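Local coordinates for protein 2,3-dihydroxybenzoate-AMP ligase (Mycobacterium smegmatis, PDB 5KEI) that belongs to the ANL superfamily of AMP-binding enzymes, which join a large N-terminal domain to a smaller, mobile C-terminal one, at residues N413-F416 with A421-R424; R52-T57 with H71-L76; L305-A310 with A335-L340; G399-L404 with E451-I456. One frame throughout, in Å; residues are numbered along the deposited sequence.

Contact 1: N413-F416 with A421-R424; sequences NGYF and ANER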
loop_
_atom_site.group_PDB
_atom_site.type_symbol
_atom_site.label_atom_id
_atom_site.label_comp_id
_atom_site.label_asym_id
_atom_site.label_seq_id
_atom_site.Cartn_x
_atom_site.Cartn_y
_atom_site.Cartn_z
ATOM N N ASN A 413 1.620 8.003 9.962
ATOM C CA ASN A 413 2.537 8.674 10.867
ATOM C C ASN A 413 3.568 7.690 11.416
ATOM O O ASN A 413 4.497 8.068 12.114
ATOM C CB ASN A 413 1.748 9.336 11.982
ATOM C CG ASN A 413 0.697 10.276 11.447
ATOM O OD1 ASN A 413 1.008 11.407 11.087
ATOM N ND2 ASN A 413 -0.551 9.809 11.369
ATOM N N GLY A 414 3.382 6.421 11.073
ATOM C CA GLY A 414 4.375 5.390 11.285
ATOM C C GLY A 414 3.877 4.077 10.710
ATOM O O GLY A 414 2.673 3.862 10.589
ATOM N N TYR A 415 4.797 3.196 10.336
ATOM C CA TYR A 415 4.430 1.836 9.990
ATOM C C TYR A 415 3.939 1.100 11.234
ATOM O O TYR A 415 4.201 1.526 12.368
ATOM C CB TYR A 415 5.610 1.106 9.366
ATOM C CG TYR A 415 5.966 1.619 8.000
ATOM C CD1 TYR A 415 7.103 2.382 7.806
ATOM C CD2 TYR A 415 5.161 1.344 6.899
ATOM C CE1 TYR A 415 7.434 2.857 6.573
ATOM C CE2 TYR A 415 5.495 1.812 5.638
ATOM C CZ TYR A 415 6.640 2.574 5.487
ATOM O OH TYR A 415 7.012 3.066 4.254
ATOM N N PHE A 416 3.219 0.002 11.033
ATOM C CA PHE A 416 2.643 -0.724 12.167
ATOM C C PHE A 416 3.667 -1.640 12.824
ATOM O O PHE A 416 4.281 -2.466 12.152
ATOM C CB PHE A 416 1.440 -1.542 11.731
ATOM C CG PHE A 416 0.720 -2.200 12.866
ATOM C CD1 PHE A 416 -0.231 -1.498 13.603
ATOM C CD2 PHE A 416 1.000 -3.516 13.212
ATOM C CE1 PHE A 416 -0.901 -2.105 14.658
ATOM C CE2 PHE A 416 0.335 -4.121 14.268
ATOM C CZ PHE A 416 -0.617 -3.411 14.992
ATOM N N ALA A 421 12.001 0.874 11.787
ATOM C CA ALA A 421 11.656 1.438 10.476
ATOM C C ALA A 421 11.088 2.858 10.597
ATOM O O ALA A 421 11.320 3.706 9.733
ATOM C CB ALA A 421 10.679 0.539 9.752
ATOM N N ASN A 422 10.365 3.133 11.677
ATOM C CA ASN A 422 9.798 4.464 11.856
ATOM C C ASN A 422 10.841 5.537 12.134
ATOM O O ASN A 422 10.774 6.610 11.544
ATOM C CB ASN A 422 8.754 4.443 12.955
ATOM C CG ASN A 422 7.505 3.741 12.517
ATOM O OD1 ASN A 422 7.215 3.699 11.319
ATOM N ND2 ASN A 422 6.755 3.181 13.463
ATOM N N GLU A 423 11.807 5.253 13.008
ATOM C CA GLU A 423 12.933 6.169 13.220
ATOM C C GLU A 423 13.613 6.515 11.910
ATOM O O GLU A 423 14.048 7.642 11.696
ATOM C CB GLU A 423 13.967 5.568 14.164
ATOM C CG GLU A 423 13.506 5.405 15.595
ATOM C CD GLU A 423 14.609 4.858 16.498
ATOM O OE1 GLU A 423 15.775 4.791 16.031
ATOM O OE2 GLU A 423 14.300 4.505 17.667
ATOM N N ARG A 424 13.673 5.530 11.028
ATOM C CA ARG A 424 14.433 5.624 9.783
ATOM C C ARG A 424 13.653 6.311 8.644
ATOM O O ARG A 424 14.227 7.060 7.853
ATOM C CB ARG A 424 14.867 4.205 9.379
ATOM C CG ARG A 424 15.674 4.074 8.112
ATOM C CD ARG A 424 15.972 2.604 7.804
ATOM N NE ARG A 424 16.434 2.412 6.420
ATOM C CZ ARG A 424 17.702 2.529 6.016
ATOM N NH1 ARG A 424 18.666 2.839 6.882
ATOM N NH2 ARG A 424 18.012 2.337 4.739
#
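Asn-422 grips the main chain of Tyr-415 with both ends of its amide. Tyr-415 N donates to Asn-422 OD1 over 2.7 Å, a bent bond (142° at the hydrogen) whose donor is tilted slightly from the plane of the amide carbonyl. In return Asn-422 ND2 donates to Tyr-415 O over 3.2 Å; this longer bond is nearly straight at 171°, and the acceptor lies in the amide plane. With both bonds made, the amide can hardly rotate about its last torsion. Its CG is turned beside the residue's own backbone N (chi1 -72°), which sends the group from helix 419-425 back to the loop that leaves strand 402-407. A short loop-to-helix link is thus tied across its neck by a side chain that pairs with an extended backbone much as a neighbouring strand would.

Contacts through carbon accompany the polar pair. Gly-414 CA approaches Asn-422 OD1 to 3.3 Å, and the lack of a beta carbon on Gly-414 avoids a clash with Asn-422 ND2. The Tyr-415 ring meets the amide obliquely, their planes nearly parallel, and its CD1 lies loosely 4.5 Å from Ala-421 CB. The hydroxyl of Tyr-415 bonds to Glu-357.

Contact 2: R52-T57 with H71-L76; sequences RTAART and HTYAEL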
loop_
_atom_site.group_PDB
_atom_site.type_symbol
_atom_site.label_atom_id
_atom_site.label_comp_id
_atom_site.label_asym_id
_atom_site.label_seq_id
_atom_site.Cartn_x
_atom_site.Cartn_y
_atom_site.Cartn_z
ATOM N N ARG A 52 -22.902 -0.143 4.411
ATOM C CA ARG A 52 -24.149 0.060 5.127
ATOM C C ARG A 52 -24.922 1.221 4.529
ATOM O O ARG A 52 -26.105 1.090 4.211
ATOM C CB ARG A 52 -23.880 0.312 6.619
ATOM C CG ARG A 52 -25.133 0.322 7.496
ATOM C CD ARG A 52 -25.716 -1.061 7.610
ATOM N NE ARG A 52 -24.921 -1.910 8.494
ATOM C CZ ARG A 52 -25.007 -3.236 8.531
ATOM N NH1 ARG A 52 -25.831 -3.869 7.708
ATOM N NH2 ARG A 52 -24.257 -3.931 9.379
ATOM N N THR A 53 -24.248 2.352 4.371
ATOM C CA THR A 53 -24.903 3.545 3.843
ATOM C C THR A 53 -25.313 3.343 2.389
ATOM O O THR A 53 -26.420 3.710 2.000
ATOM C CB THR A 53 -24.004 4.772 3.973
ATOM O OG1 THR A 53 -23.738 5.006 5.362
ATOM C CG2 THR A 53 -24.670 6.012 3.358
ATOM N N ALA A 54 -24.429 2.733 1.605
ATOM C CA ALA A 54 -24.733 2.359 0.230
ATOM C C ALA A 54 -25.934 1.409 0.137
ATOM O O ALA A 54 -26.759 1.519 -0.761
ATOM C CB ALA A 54 -23.503 1.723 -0.419
ATOM N N ALA A 55 -26.017 0.467 1.064
ATOM C CA ALA A 55 -27.121 -0.484 1.103
ATOM C C ALA A 55 -28.460 0.175 1.446
ATOM O O ALA A 55 -29.502 -0.294 0.987
ATOM C CB ALA A 55 -26.816 -1.592 2.099
ATOM N N ARG A 56 -28.437 1.246 2.245
ATOM C CA ARG A 56 -29.656 2.008 2.560
ATOM C C ARG A 56 -30.080 2.920 1.409
ATOM O O ARG A 56 -31.259 3.202 1.233
ATOM C CB ARG A 56 -29.480 2.866 3.825
ATOM C CG ARG A 56 -29.213 2.116 5.146
ATOM C CD ARG A 56 -28.894 3.115 6.279
ATOM N NE ARG A 56 -27.622 2.818 6.950
ATOM C CZ ARG A 56 -26.946 3.685 7.705
ATOM N NH1 ARG A 56 -27.409 4.918 7.885
ATOM N NH2 ARG A 56 -25.791 3.327 8.263
ATOM N N THR A 57 -29.114 3.391 0.630
ATOM C CA THR A 57 -29.377 4.379 -0.415
ATOM C C THR A 57 -29.726 3.740 -1.753
ATOM O O THR A 57 -30.668 4.153 -2.421
ATOM C CB THR A 57 -28.158 5.313 -0.634
ATOM O OG1 THR A 57 -27.677 5.805 0.624
ATOM C CG2 THR A 57 -28.549 6.485 -1.525
ATOM N N HIS A 71 -24.003 -9.446 -6.889
ATOM C CA HIS A 71 -24.761 -9.094 -5.699
ATOM C C HIS A 71 -25.197 -7.630 -5.729
ATOM O O HIS A 71 -24.407 -6.740 -6.033
ATOM C CB HIS A 71 -23.925 -9.363 -4.444
ATOM C CG HIS A 71 -23.342 -10.728 -4.372
ATOM N ND1 HIS A 71 -24.097 -11.891 -4.575
ATOM C CD2 HIS A 71 -22.089 -11.175 -4.128
ATOM C CE1 HIS A 71 -23.334 -12.938 -4.460
ATOM N NE2 HIS A 71 -22.090 -12.539 -4.175
ATOM N N THR A 72 -26.462 -7.380 -5.416
ATOM C CA THR A 72 -26.937 -6.026 -5.186
ATOM C C THR A 72 -26.385 -5.534 -3.849
ATOM O O THR A 72 -25.884 -6.336 -3.050
ATOM C CB THR A 72 -28.468 -5.957 -5.157
ATOM O OG1 THR A 72 -28.944 -6.713 -4.037
ATOM C CG2 THR A 72 -29.059 -6.538 -6.434
ATOM N N TYR A 73 -26.485 -4.230 -3.600
ATOM C CA TYR A 73 -26.002 -3.648 -2.351
ATOM C C TYR A 73 -26.731 -4.202 -1.136
ATOM O O TYR A 73 -26.132 -4.356 -0.072
ATOM C CB TYR A 73 -26.124 -2.119 -2.378
ATOM C CG TYR A 73 -24.963 -1.430 -3.062
ATOM C CD1 TYR A 73 -23.766 -1.192 -2.384
ATOM C CD2 TYR A 73 -25.055 -1.027 -4.398
ATOM C CE1 TYR A 73 -22.689 -0.566 -3.023
ATOM C CE2 TYR A 73 -23.994 -0.398 -5.040
ATOM C CZ TYR A 73 -22.815 -0.171 -4.346
ATOM O OH TYR A 73 -21.775 0.450 -4.991
ATOM N N ALA A 74 -28.019 -4.510 -1.293
ATOM C CA ALA A 74 -28.801 -5.089 -0.201
ATOM C C ALA A 74 -28.367 -6.526 0.084
ATOM O O ALA A 74 -28.211 -6.930 1.242
ATOM C CB ALA A 74 -30.292 -5.034 -0.515
ATOM N N GLU A 75 -28.163 -7.287 -0.981
ATOM C CA GLU A 75 -27.671 -8.656 -0.874
ATOM C C GLU A 75 -26.259 -8.729 -0.300
ATOM O O GLU A 75 -25.966 -9.622 0.488
ATOM C CB GLU A 75 -27.722 -9.330 -2.248
ATOM C CG GLU A 75 -29.152 -9.527 -2.730
ATOM C CD GLU A 75 -29.270 -9.862 -4.205
ATOM O OE1 GLU A 75 -28.228 -9.979 -4.888
ATOM O OE2 GLU A 75 -30.424 -9.995 -4.681
ATOM N N LEU A 76 -25.388 -7.795 -0.692
ATOM C CA LEU A 76 -24.002 -7.782 -0.202
ATOM C C LEU A 76 -23.944 -7.390 1.282
ATOM O O LEU A 76 -23.150 -7.938 2.054
ATOM C CB LEU A 76 -23.137 -6.830 -1.050
ATOM C CG LEU A 76 -21.685 -6.591 -0.615
ATOM C CD1 LEU A 76 -20.918 -7.899 -0.449
ATOM C CD2 LEU A 76 -20.965 -5.669 -1.602
#
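Ala-55 and Tyr-73 bring their backbones together, with CA atoms only 4.8 Å apart, where the last turns of helix 49-57 meet the first turn of helix 73-88. The segment 71-76 changes from strand to helix at this point. Thr-72 is the N-cap, and with Glu-75 it forms a capping box: Glu-75 N donates to Thr-72 OG1 and Thr-72 N donates back to Glu-75 OE1, both over 3.2 Å, the second bond reaching the carboxylate from above its plane. At the other helix, Thr-57 OG1 donates to Thr-53 O over 2.8 Å, tucking the hydroxyl against its own backbone.

The side chains that helix 49-57 brings to this contact are the small ones of Ala-54 and Ala-55, which lets the backbones come this near. Between the two segments the chain forms the antiparallel strands 62-65 and 70-72 at one margin of the nine-stranded mixed sheet, and helix 49-57 therefore packs beside the hairpin and the helix that follows it.

Tyr-73 makes the largest contribution. Its CG stands beside the backbone N, opposite the carbonyl carbon (chi1 -84°), which brings the ring obliquely against the methyl of Ala-54: Ala-54 CB is 3.5 Å from Tyr-73 CD1 and 3.6 Å from Tyr-73 CE1. Ala-55 CB meets main chain instead, 3.6 Å from Tyr-73 O. The far end of the ring is fixed by a hydrogen bond from the hydroxyl to the carbonyl of Ala-274. Arg-52 adds a polar link between the helices through salt bridges to Asp-77 and Asp-81.

Contact 3: L305-A310 with A335-L340; sequences LAKLWA and APDAAL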
loop_
_atom_site.group_PDB
_atom_site.type_symbol
_atom_site.label_atom_id
_atom_site.label_comp_id
_atom_site.label_asym_id
_atom_site.label_seq_id
_atom_site.Cartn_x
_atom_site.Cartn_y
_atom_site.Cartn_z
ATOM N N LEU A 305 0.598 -2.645 -18.781
ATOM C CA LEU A 305 -0.654 -3.261 -19.188
ATOM C C LEU A 305 -1.513 -2.317 -20.015
ATOM O O LEU A 305 -2.231 -2.752 -20.920
ATOM C CB LEU A 305 -1.432 -3.742 -17.967
ATOM C CG LEU A 305 -2.615 -4.646 -18.304
ATOM C CD1 LEU A 305 -2.210 -5.741 -19.277
ATOM C CD2 LEU A 305 -3.221 -5.241 -17.047
ATOM N N ALA A 306 -1.449 -1.025 -19.703
ATOM C CA ALA A 306 -2.164 -0.032 -20.489
ATOM C C ALA A 306 -1.637 -0.023 -21.930
ATOM O O ALA A 306 -2.412 0.059 -22.889
ATOM C CB ALA A 306 -2.039 1.346 -19.857
ATOM N N LYS A 307 -0.316 -0.120 -22.073
ATOM C CA LYS A 307 0.322 -0.109 -23.384
ATOM C C LYS A 307 -0.043 -1.364 -24.178
ATOM O O LYS A 307 -0.332 -1.292 -25.369
ATOM C CB LYS A 307 1.850 0.024 -23.244
ATOM C CG LYS A 307 2.587 -0.070 -24.568
ATOM C CD LYS A 307 3.979 0.563 -24.542
ATOM C CE LYS A 307 4.933 -0.084 -23.549
ATOM N NZ LYS A 307 6.305 0.559 -23.578
ATOM N N LEU A 308 -0.043 -2.508 -23.503
ATOM C CA LEU A 308 -0.450 -3.764 -24.120
ATOM C C LEU A 308 -1.894 -3.698 -24.644
ATOM O O LEU A 308 -2.141 -4.106 -25.771
ATOM C CB LEU A 308 -0.273 -4.922 -23.124
ATOM C CG LEU A 308 -0.601 -6.330 -23.627
ATOM C CD1 LEU A 308 0.373 -6.762 -24.698
ATOM C CD2 LEU A 308 -0.658 -7.357 -22.484
ATOM N N TRP A 309 -2.838 -3.169 -23.855
ATOM C CA TRP A 309 -4.232 -3.028 -24.307
ATOM C C TRP A 309 -4.364 -2.148 -25.527
ATOM O O TRP A 309 -5.183 -2.411 -26.398
ATOM C CB TRP A 309 -5.135 -2.411 -23.238
ATOM C CG TRP A 309 -5.523 -3.278 -22.098
ATOM C CD1 TRP A 309 -4.908 -4.416 -21.677
ATOM C CD2 TRP A 309 -6.625 -3.060 -21.211
ATOM N NE1 TRP A 309 -5.559 -4.924 -20.585
ATOM C CE2 TRP A 309 -6.617 -4.109 -20.276
ATOM C CE3 TRP A 309 -7.617 -2.076 -21.119
ATOM C CZ2 TRP A 309 -7.562 -4.205 -19.251
ATOM C CZ3 TRP A 309 -8.555 -2.176 -20.119
ATOM C CH2 TRP A 309 -8.524 -3.236 -19.192
ATOM N N ALA A 310 -3.607 -1.057 -25.535
ATOM C CA ALA A 310 -3.650 -0.074 -26.613
ATOM C C ALA A 310 -3.233 -0.700 -27.950
ATOM O O ALA A 310 -3.913 -0.548 -28.961
ATOM C CB ALA A 310 -2.754 1.117 -26.273
ATOM N N ALA A 335 5.497 9.620 -21.672
ATOM C CA ALA A 335 4.585 10.466 -22.444
ATOM C C ALA A 335 4.224 9.909 -23.842
ATOM O O ALA A 335 3.056 9.973 -24.235
ATOM C CB ALA A 335 5.167 11.881 -22.561
ATOM N N PRO A 336 5.203 9.354 -24.591
ATOM C CA PRO A 336 4.798 8.640 -25.817
ATOM C C PRO A 336 3.779 7.522 -25.556
ATOM O O PRO A 336 2.850 7.348 -26.342
ATOM C CB PRO A 336 6.123 8.051 -26.346
ATOM C CG PRO A 336 7.167 8.988 -25.844
ATOM C CD PRO A 336 6.671 9.488 -24.497
ATOM N N ASP A 337 3.938 6.777 -24.471
ATOM C CA ASP A 337 2.980 5.717 -24.147
ATOM C C ASP A 337 1.640 6.303 -23.709
ATOM O O ASP A 337 0.587 5.749 -24.022
ATOM C CB ASP A 337 3.541 4.797 -23.069
ATOM C CG ASP A 337 4.742 4.019 -23.542
ATOM O OD1 ASP A 337 4.729 3.564 -24.706
ATOM O OD2 ASP A 337 5.709 3.869 -22.761
ATOM N N ALA A 338 1.676 7.434 -23.010
ATOM C CA ALA A 338 0.449 8.176 -22.713
ATOM C C ALA A 338 -0.245 8.546 -23.999
ATOM O O ALA A 338 -1.472 8.427 -24.104
ATOM C CB ALA A 338 0.736 9.413 -21.900
ATOM N N ALA A 339 0.552 8.976 -24.982
ATOM C CA ALA A 339 0.018 9.358 -26.288
ATOM C C ALA A 339 -0.705 8.190 -26.912
ATOM O O ALA A 339 -1.850 8.328 -27.369
ATOM C CB ALA A 339 1.142 9.854 -27.223
ATOM N N LEU A 340 -0.027 7.042 -26.936
ATOM C CA LEU A 340 -0.592 5.816 -27.508
ATOM C C LEU A 340 -1.906 5.459 -26.841
ATOM O O LEU A 340 -2.907 5.176 -27.499
ATOM C CB LEU A 340 0.374 4.644 -27.368
ATOM C CG LEU A 340 -0.117 3.308 -27.930
ATOM C CD1 LEU A 340 -0.246 3.408 -29.433
ATOM C CD2 LEU A 340 0.851 2.208 -27.562
#
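Lys-307 and Asp-337 form a loose salt bridge, with Lys-307 NZ 3.5 Å from Asp-337 OD2 and almost as near to OD1, so that the charge faces both oxygens and the hydrogen bond to OD2 is weak. The tighter touch is made nearer the backbone along the lysine side chain, where Lys-307 CD comes to 3.1 Å from Asp-337 OD1. The lysine leaves its helix stretched out and then bends at chi3 (61°), a turn that carries the ammonium across the carboxylate.

Beside this pair lies an apolar one: Ala-310 CB rests 3.8 Å from Leu-340 CG. The same leucine also reaches back to the lysine, Leu-340 CD2 standing 4.1 Å from Lys-307 CG and the two side chains crossing at about a right angle, so Leu-340 fills the step between Lys-307 and Ala-310.

The two helix segments run in the same general sense, 42° apart, with axes 9.6 Å from each other. They belong to successive beta-alpha-beta crossovers, each helix following one of the adjacent parallel strands 298-301 and 325-328 of the large sheet.

Further out on helix 303-310, the Trp-309 ring packs against helix 284-294 and strand 298-301, and its NE1 bonds to the carbonyl of Pro-282. Leu-345 touches both Trp-309 and Ala-310, while helix 369-374 meets Ala-335, Ala-338 and Ala-339.

Contact 4: G399-L404 with E451-I456; sequences GAEGEL and EVTGRI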
loop_
_atom_site.group_PDB
_atom_site.type_symbol
_atom_site.label_atom_id
_atom_site.label_comp_id
_atom_site.label_asym_id
_atom_site.label_seq_id
_atom_site.Cartn_x
_atom_site.Cartn_y
_atom_site.Cartn_z
ATOM N N GLY A 399 10.721 23.930 -9.256
ATOM C CA GLY A 399 11.029 23.378 -10.559
ATOM C C GLY A 399 12.204 22.420 -10.563
ATOM O O GLY A 399 12.409 21.696 -11.534
ATOM N N ALA A 400 12.982 22.429 -9.487
ATOM C CA ALA A 400 14.113 21.521 -9.342
ATOM C C ALA A 400 13.668 20.152 -8.801
ATOM O O ALA A 400 12.605 20.036 -8.184
ATOM C CB ALA A 400 15.166 22.137 -8.426
ATOM N N GLU A 401 14.493 19.133 -9.042
ATOM C CA GLU A 401 14.270 17.775 -8.552
ATOM C C GLU A 401 14.750 17.582 -7.120
ATOM O O GLU A 401 15.825 18.065 -6.752
ATOM C CB GLU A 401 15.000 16.753 -9.426
ATOM C CG GLU A 401 14.551 16.634 -10.860
ATOM C CD GLU A 401 15.314 15.518 -11.567
ATOM O OE1 GLU A 401 16.071 14.802 -10.874
ATOM O OE2 GLU A 401 15.173 15.350 -12.797
ATOM N N GLY A 402 13.982 16.839 -6.326
ATOM C CA GLY A 402 14.423 16.480 -4.988
ATOM C C GLY A 402 13.735 15.231 -4.477
ATOM O O GLY A 402 13.056 14.534 -5.228
ATOM N N GLU A 403 13.902 14.927 -3.201
ATOM C CA GLU A 403 13.141 13.831 -2.650
ATOM C C GLU A 403 11.784 14.334 -2.152
ATOM O O GLU A 403 11.687 15.358 -1.477
ATOM C CB GLU A 403 13.900 13.139 -1.524
ATOM C CG GLU A 403 13.108 11.992 -0.909
ATOM C CD GLU A 403 13.890 11.229 0.139
ATOM O OE1 GLU A 403 14.938 11.741 0.601
ATOM O OE2 GLU A 403 13.448 10.111 0.492
ATOM N N LEU A 404 10.740 13.600 -2.497
ATOM C CA LEU A 404 9.389 13.906 -2.043
ATOM C C LEU A 404 9.149 13.470 -0.583
ATOM O O LEU A 404 9.394 12.322 -0.212
ATOM C CB LEU A 404 8.382 13.241 -2.971
ATOM C CG LEU A 404 6.926 13.345 -2.543
ATOM C CD1 LEU A 404 6.462 14.799 -2.588
ATOM C CD2 LEU A 404 6.056 12.447 -3.420
ATOM N N GLU A 451 6.203 15.865 -11.661
ATOM C CA GLU A 451 6.783 14.834 -12.523
ATOM C C GLU A 451 7.742 13.936 -11.750
ATOM O O GLU A 451 8.638 14.428 -11.063
ATOM C CB GLU A 451 7.521 15.436 -13.706
ATOM C CG GLU A 451 8.201 14.361 -14.539
ATOM C CD GLU A 451 8.966 14.913 -15.723
ATOM O OE1 GLU A 451 9.497 16.040 -15.616
ATOM O OE2 GLU A 451 9.021 14.220 -16.760
ATOM N N VAL A 452 7.546 12.623 -11.863
ATOM C CA VAL A 452 8.399 11.641 -11.193
ATOM C C VAL A 452 9.580 11.313 -12.092
ATOM O O VAL A 452 9.394 10.896 -13.241
ATOM C CB VAL A 452 7.635 10.330 -10.857
ATOM C CG1 VAL A 452 8.582 9.314 -10.289
ATOM C CG2 VAL A 452 6.478 10.587 -9.882
ATOM N N THR A 453 10.791 11.507 -11.579
ATOM C CA THR A 453 11.983 11.395 -12.409
ATOM C C THR A 453 12.790 10.161 -12.028
ATOM O O THR A 453 13.678 9.737 -12.764
ATOM C CB THR A 453 12.855 12.650 -12.298
ATOM O OG1 THR A 453 13.315 12.791 -10.951
ATOM C CG2 THR A 453 12.052 13.892 -12.681
ATOM N N GLY A 454 12.459 9.578 -10.881
ATOM C CA GLY A 454 13.048 8.319 -10.469
ATOM C C GLY A 454 13.026 8.050 -8.975
ATOM O O GLY A 454 12.161 8.540 -8.237
ATOM N N ARG A 455 13.990 7.243 -8.540
ATOM C CA ARG A 455 14.185 6.912 -7.135
ATOM C C ARG A 455 15.434 7.587 -6.617
ATOM O O ARG A 455 16.411 7.753 -7.348
ATOM C CB ARG A 455 14.297 5.391 -6.934
ATOM C CG ARG A 455 13.055 4.590 -7.356
ATOM C CD ARG A 455 11.894 4.775 -6.377
ATOM N NE ARG A 455 12.175 4.163 -5.082
ATOM C CZ ARG A 455 11.476 4.402 -3.976
ATOM N NH1 ARG A 455 11.807 3.797 -2.847
ATOM N NH2 ARG A 455 10.449 5.245 -3.994
ATOM N N ILE A 456 15.410 7.985 -5.354
ATOM C CA ILE A 456 16.620 8.461 -4.726
ATOM C C ILE A 456 17.608 7.301 -4.670
ATOM O O ILE A 456 17.246 6.206 -4.250
ATOM C CB ILE A 456 16.347 9.014 -3.337
ATOM C CG1 ILE A 456 15.475 10.268 -3.446
ATOM C CG2 ILE A 456 17.646 9.344 -2.629
ATOM C CD1 ILE A 456 16.105 11.385 -4.260
#
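Glu-401 and Thr-453 are brought together from opposite directions by their first torsions. The glutamate sets CG beside its backbone N (chi1 -64°) and then runs extended, while the threonine puts OG1 between N and the carbonyl carbon (chi1 63°), leaving CG2 beside N. The carboxylate consequently straddles both branches of the threonine: Glu-401 OE1 is 3.4 Å from Thr-453 OG1, and Glu-401 OE2 is 3.4 Å from the methyl CG2 of Thr-453. Two residues along, Glu-403 is extended with CG anti to N, and its aliphatic part crosses Ile-456 at about a right angle; Glu-403 CB lies 3.8 Å from Ile-456 CG1, and Glu-403 CD is 4.0 Å from the same carbon.

These pairs reach over an intervening strand. In the four-stranded antiparallel sheet, strand 432-440 runs between 402-407 and 450-455, so the segments are second neighbours, their touching parts heading 40° apart. Thr-453 and Gly-454 both face Arg-437 of the middle strand in a classic beta bulge. Gly-454 and Arg-455 begin a Gly-Arg sequence that fits the A8 core motif of the ANL family, the motif that usually contains the hinge to the C-terminal domain.

The middle strand supplies charged partners: Arg-439 to Glu-451 and Asp-436 to Arg-455. Glu-401 also packs on the side chain of Arg-437. Being at the surface, the carboxylate of Glu-401 probably stays ionised. A weak bond to the carbonyl of Arg-437 gives the Thr-453 hydroxyl a partner on the middle strand, while Glu-403 and Ile-456 meet through carbon.

In the fold
From the N terminus, contact 2 comes first and closes a short loop around the hairpin of strands 62-65 and 70-72, at one margin of the large mixed sheet. Contact 3 follows in series, joining the helices of two successive crossovers on that same sheet, with its centre about 36 Å from that of contact 2. Contact 4 then spans the longest loop, from 399-404 to 451-456 across the four-stranded antiparallel sheet, and contact 1 is nested inside it, closing the turn into helix 419-425. No two contacts cross along the chain. Contacts 3 and 4 approach to about 7 Å between nearest atoms, and contacts 1 and 4 to about 8 Å, without touching.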